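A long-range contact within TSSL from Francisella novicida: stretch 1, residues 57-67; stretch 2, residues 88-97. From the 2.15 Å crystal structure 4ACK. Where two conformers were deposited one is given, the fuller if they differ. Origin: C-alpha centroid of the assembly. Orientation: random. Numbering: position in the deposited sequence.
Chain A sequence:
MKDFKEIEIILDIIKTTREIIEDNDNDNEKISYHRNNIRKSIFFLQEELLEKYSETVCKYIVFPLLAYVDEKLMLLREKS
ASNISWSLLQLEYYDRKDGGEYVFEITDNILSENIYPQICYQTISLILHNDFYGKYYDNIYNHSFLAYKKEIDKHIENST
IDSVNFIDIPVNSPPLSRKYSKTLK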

# COMPACT_ATOMS: atom_id res chain seq x y z
N VAL A 57 -6.27 -10.55 -8.18
CA VAL A 57 -5.45 -9.46 -8.78
C VAL A 57 -5.81 -8.09 -8.17
O VAL A 57 -4.93 -7.31 -7.81
CB VAL A 57 -5.53 -9.47 -10.34
CG1 VAL A 57 -4.94 -8.21 -10.91
CG2 VAL A 57 -4.83 -10.74 -10.89
N CYS A 58 -7.09 -7.79 -8.00
CA CYS A 58 -7.49 -6.55 -7.38
C CYS A 58 -6.89 -6.47 -5.96
O CYS A 58 -6.28 -5.46 -5.60
CB CYS A 58 -9.00 -6.44 -7.34
SG CYS A 58 -9.74 -6.28 -9.01
N LYS A 59 -7.05 -7.54 -5.19
CA LYS A 59 -6.36 -7.60 -3.88
C LYS A 59 -4.85 -7.42 -3.96
O LYS A 59 -4.27 -6.73 -3.13
CB LYS A 59 -6.71 -8.89 -3.13
CG LYS A 59 -5.83 -9.16 -1.86
CD LYS A 59 -6.37 -10.40 -1.10
CE LYS A 59 -5.80 -11.68 -1.83
NZ LYS A 59 -5.99 -12.84 -1.00
N TYR A 60 -4.18 -8.00 -4.94
CA TYR A 60 -2.76 -7.84 -5.00
C TYR A 60 -2.33 -6.38 -5.23
O TYR A 60 -1.17 -6.01 -5.02
CB TYR A 60 -2.17 -8.72 -6.08
CG TYR A 60 -2.06 -10.20 -5.72
CD1 TYR A 60 -2.62 -10.71 -4.53
CD2 TYR A 60 -1.44 -11.07 -6.60
CE1 TYR A 60 -2.50 -12.04 -4.21
CE2 TYR A 60 -1.31 -12.42 -6.29
CZ TYR A 60 -1.83 -12.89 -5.11
OH TYR A 60 -1.65 -14.23 -4.84
N ILE A 61 -3.22 -5.58 -5.77
CA ILE A 61 -2.87 -4.22 -6.11
C ILE A 61 -3.29 -3.37 -4.92
O ILE A 61 -2.52 -2.56 -4.49
CB ILE A 61 -3.65 -3.77 -7.37
CG1 ILE A 61 -3.08 -4.47 -8.59
CG2 ILE A 61 -3.63 -2.21 -7.54
CD1 ILE A 61 -4.15 -4.51 -9.73
N VAL A 62 -4.49 -3.58 -4.37
CA VAL A 62 -4.99 -2.70 -3.33
C VAL A 62 -4.48 -3.07 -1.88
O VAL A 62 -4.28 -2.20 -1.06
CB VAL A 62 -6.54 -2.70 -3.34
CG1 VAL A 62 -7.19 -1.92 -2.10
CG2 VAL A 62 -7.02 -2.15 -4.71
N PHE A 63 -4.31 -4.36 -1.58
CA PHE A 63 -3.82 -4.67 -0.20
C PHE A 63 -2.46 -3.99 0.14
O PHE A 63 -2.31 -3.44 1.22
CB PHE A 63 -3.71 -6.16 0.00
CG PHE A 63 -3.26 -6.52 1.38
CD1 PHE A 63 -1.89 -6.55 1.70
CD2 PHE A 63 -4.20 -6.75 2.38
CE1 PHE A 63 -1.47 -6.87 3.01
CE2 PHE A 63 -3.79 -7.06 3.72
CZ PHE A 63 -2.45 -7.11 4.01
N PRO A 64 -1.46 -4.06 -0.74
CA PRO A 64 -0.20 -3.47 -0.39
C PRO A 64 -0.28 -1.96 -0.19
O PRO A 64 0.53 -1.41 0.53
CB PRO A 64 0.69 -3.76 -1.61
CG PRO A 64 0.09 -5.06 -2.19
CD PRO A 64 -1.38 -4.85 -1.98
N LEU A 65 -1.20 -1.28 -0.91
CA LEU A 65 -1.33 0.15 -0.75
C LEU A 65 -1.90 0.42 0.59
O LEU A 65 -1.45 1.34 1.27
CB LEU A 65 -2.22 0.76 -1.87
CG LEU A 65 -2.54 2.24 -1.70
CD1 LEU A 65 -1.20 2.96 -1.87
CD2 LEU A 65 -3.57 2.63 -2.80
N LEU A 66 -2.88 -0.35 1.01
CA LEU A 66 -3.41 -0.21 2.37
C LEU A 66 -2.40 -0.49 3.49
O LEU A 66 -2.44 0.16 4.57
CB LEU A 66 -4.56 -1.17 2.62
CG LEU A 66 -5.72 -1.15 1.63
CD1 LEU A 66 -6.84 -2.08 2.10
CD2 LEU A 66 -6.26 0.24 1.39
N ALA A 67 -1.59 -1.52 3.29
CA ALA A 67 -0.54 -1.87 4.22
C ALA A 67 0.52 -0.75 4.29
O ALA A 67 1.07 -0.47 5.37
CB ALA A 67 0.13 -3.16 3.79
N LEU A 88 -6.79 0.00 11.39
CA LEU A 88 -6.12 -0.50 10.21
C LEU A 88 -7.06 -0.63 8.97
O LEU A 88 -8.10 -1.29 8.98
CB LEU A 88 -5.41 -1.83 10.52
CG LEU A 88 -4.29 -1.91 11.57
CD1 LEU A 88 -3.59 -3.32 11.59
CD2 LEU A 88 -3.23 -0.85 11.39
N LEU A 89 -6.68 0.02 7.89
CA LEU A 89 -7.38 -0.14 6.62
C LEU A 89 -7.26 -1.57 6.08
O LEU A 89 -8.22 -2.15 5.54
CB LEU A 89 -6.77 0.82 5.63
CG LEU A 89 -7.12 2.28 5.95
CD1 LEU A 89 -6.43 3.19 4.98
CD2 LEU A 89 -8.61 2.44 5.86
N GLN A 90 -6.09 -2.16 6.23
CA GLN A 90 -5.87 -3.47 5.64
C GLN A 90 -6.84 -4.47 6.30
O GLN A 90 -7.29 -5.46 5.67
CB GLN A 90 -4.39 -3.89 5.76
CG GLN A 90 -4.02 -4.39 7.14
CD GLN A 90 -2.54 -4.50 7.30
OE1 GLN A 90 -2.01 -5.60 7.39
NE2 GLN A 90 -1.85 -3.34 7.29
N LEU A 91 -7.18 -4.20 7.56
CA LEU A 91 -8.11 -5.04 8.31
C LEU A 91 -9.59 -4.81 7.92
O LEU A 91 -10.35 -5.76 7.75
CB LEU A 91 -7.92 -4.82 9.82
CG LEU A 91 -8.63 -5.76 10.80
CD1 LEU A 91 -8.40 -7.26 10.53
CD2 LEU A 91 -8.17 -5.43 12.24
N GLU A 92 -10.00 -3.54 7.80
CA GLU A 92 -11.36 -3.19 7.37
C GLU A 92 -11.68 -3.81 5.99
O GLU A 92 -12.77 -4.32 5.77
CB GLU A 92 -11.46 -1.67 7.29
CG GLU A 92 -12.85 -1.13 7.31
CD GLU A 92 -12.90 0.35 6.95
OE1 GLU A 92 -12.15 1.15 7.57
OE2 GLU A 92 -13.70 0.71 6.04
N TYR A 93 -10.72 -3.79 5.08
CA TYR A 93 -10.95 -4.15 3.68
C TYR A 93 -10.69 -5.60 3.30
O TYR A 93 -11.30 -6.09 2.35
CB TYR A 93 -10.12 -3.25 2.79
CG TYR A 93 -10.75 -1.91 2.67
CD1 TYR A 93 -11.85 -1.72 1.82
CD2 TYR A 93 -10.30 -0.84 3.42
CE1 TYR A 93 -12.46 -0.48 1.72
CE2 TYR A 93 -10.89 0.40 3.31
CZ TYR A 93 -11.97 0.57 2.47
OH TYR A 93 -12.55 1.81 2.37
N TYR A 94 -9.77 -6.25 4.04
CA TYR A 94 -9.22 -7.53 3.63
C TYR A 94 -9.10 -8.51 4.78
O TYR A 94 -8.54 -9.61 4.65
CB TYR A 94 -7.89 -7.31 2.92
CG TYR A 94 -8.12 -6.87 1.50
CD1 TYR A 94 -8.79 -7.71 0.58
CD2 TYR A 94 -7.74 -5.59 1.09
CE1 TYR A 94 -9.05 -7.28 -0.73
CE2 TYR A 94 -7.99 -5.15 -0.19
CZ TYR A 94 -8.63 -6.00 -1.10
OH TYR A 94 -8.86 -5.53 -2.38
N ASP A 95 -9.60 -8.08 5.92
CA ASP A 95 -9.79 -8.91 7.07
C ASP A 95 -8.52 -9.55 7.56
O ASP A 95 -8.55 -10.68 8.05
CB ASP A 95 -10.84 -9.99 6.79
CG ASP A 95 -11.76 -10.21 7.99
OD1 ASP A 95 -12.61 -9.31 8.22
OD2 ASP A 95 -11.60 -11.24 8.71
N ARG A 96 -7.39 -8.87 7.42
CA ARG A 96 -6.15 -9.38 7.96
C ARG A 96 -5.27 -8.21 8.35
O ARG A 96 -5.52 -7.07 7.92
CB ARG A 96 -5.46 -10.35 7.01
CG ARG A 96 -4.98 -9.73 5.69
CD ARG A 96 -4.65 -10.82 4.69
NE ARG A 96 -3.53 -11.62 5.14
CZ ARG A 96 -3.15 -12.77 4.60
NH1 ARG A 96 -3.81 -13.30 3.58
NH2 ARG A 96 -2.10 -13.40 5.10
N LYS A 97 -4.27 -8.48 9.18
CA LYS A 97 -3.49 -7.41 9.74
C LYS A 97 -2.00 -7.77 9.72
O LYS A 97 -1.22 -7.19 10.42
CB LYS A 97 -4.02 -7.03 11.15
CG LYS A 97 -3.69 -8.03 12.23
CD LYS A 97 -4.58 -7.89 13.47
CE LYS A 97 -3.93 -8.59 14.65
NZ LYS A 97 -4.80 -8.48 15.85
O HOH W 1 -6.39 -12.46 1.96
O HOH W 2 1.43 -2.44 7.19

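Residues 57-67 are part of a longer helix, and in the second stretch a short helix begins at Leu 89, with Leu 88 at its N-cap position. The two run roughly antiparallel, with 151° between their N-to-C directions and axes 8.9 Å apart at closest approach. The backbones come nearest where the CA atoms of Leu 66 and Gln 90 lie 5.2 Å apart. The longer helix kinks at Pro 64, whose ring nitrogen carries no hydrogen to bond to the preceding turn; its side chain points away from the partner. Asp 95, with positive phi, is the first residue after the short helix to leave helical phi/psi.

No direct hydrogen bond joins the stretches; packing and two water bridges do. Two knobs interlock. Leu 66 sits among Leu 89, Gln 90, Tyr 93 and Tyr 94, its CD1 lying 3.6 Å from Tyr 93 CB and 3.8 Å from Tyr 94 CD2. In return, Tyr 94 fits among Lys 59, Val 62, Phe 63 and Leu 66. The aliphatic part of Lys 59 covers one face of the tyrosine ring in a CH-pi contact, with CG 4.3 Å from the Tyr 94 ring centroid, whereas Val 62 CG1 meets the ring edge, 3.8 Å from Tyr 94 CE2. The Tyr 94 hydroxyl bonds elsewhere in the structure.

Phe 63 starts sideways, but its ring reaches the partner: CD2 lies 3.8 Å from Tyr 94 CB, and CE2 lies 3.5 Å from CG in the aliphatic portion of Arg 96. Polar ends are joined through solvent. Water 1 accepts hydrogen bonds from Lys 59 NZ (3.0 Å) and Arg 96 NH1 (3.2 Å), linking two cationic groups through a neutral acceptor. Water 2 donates to Ala 67 O (2.7 Å) and accepts a weak bond from Gln 90 NE2 (3.4 Å), tying the helix backbone to the amide.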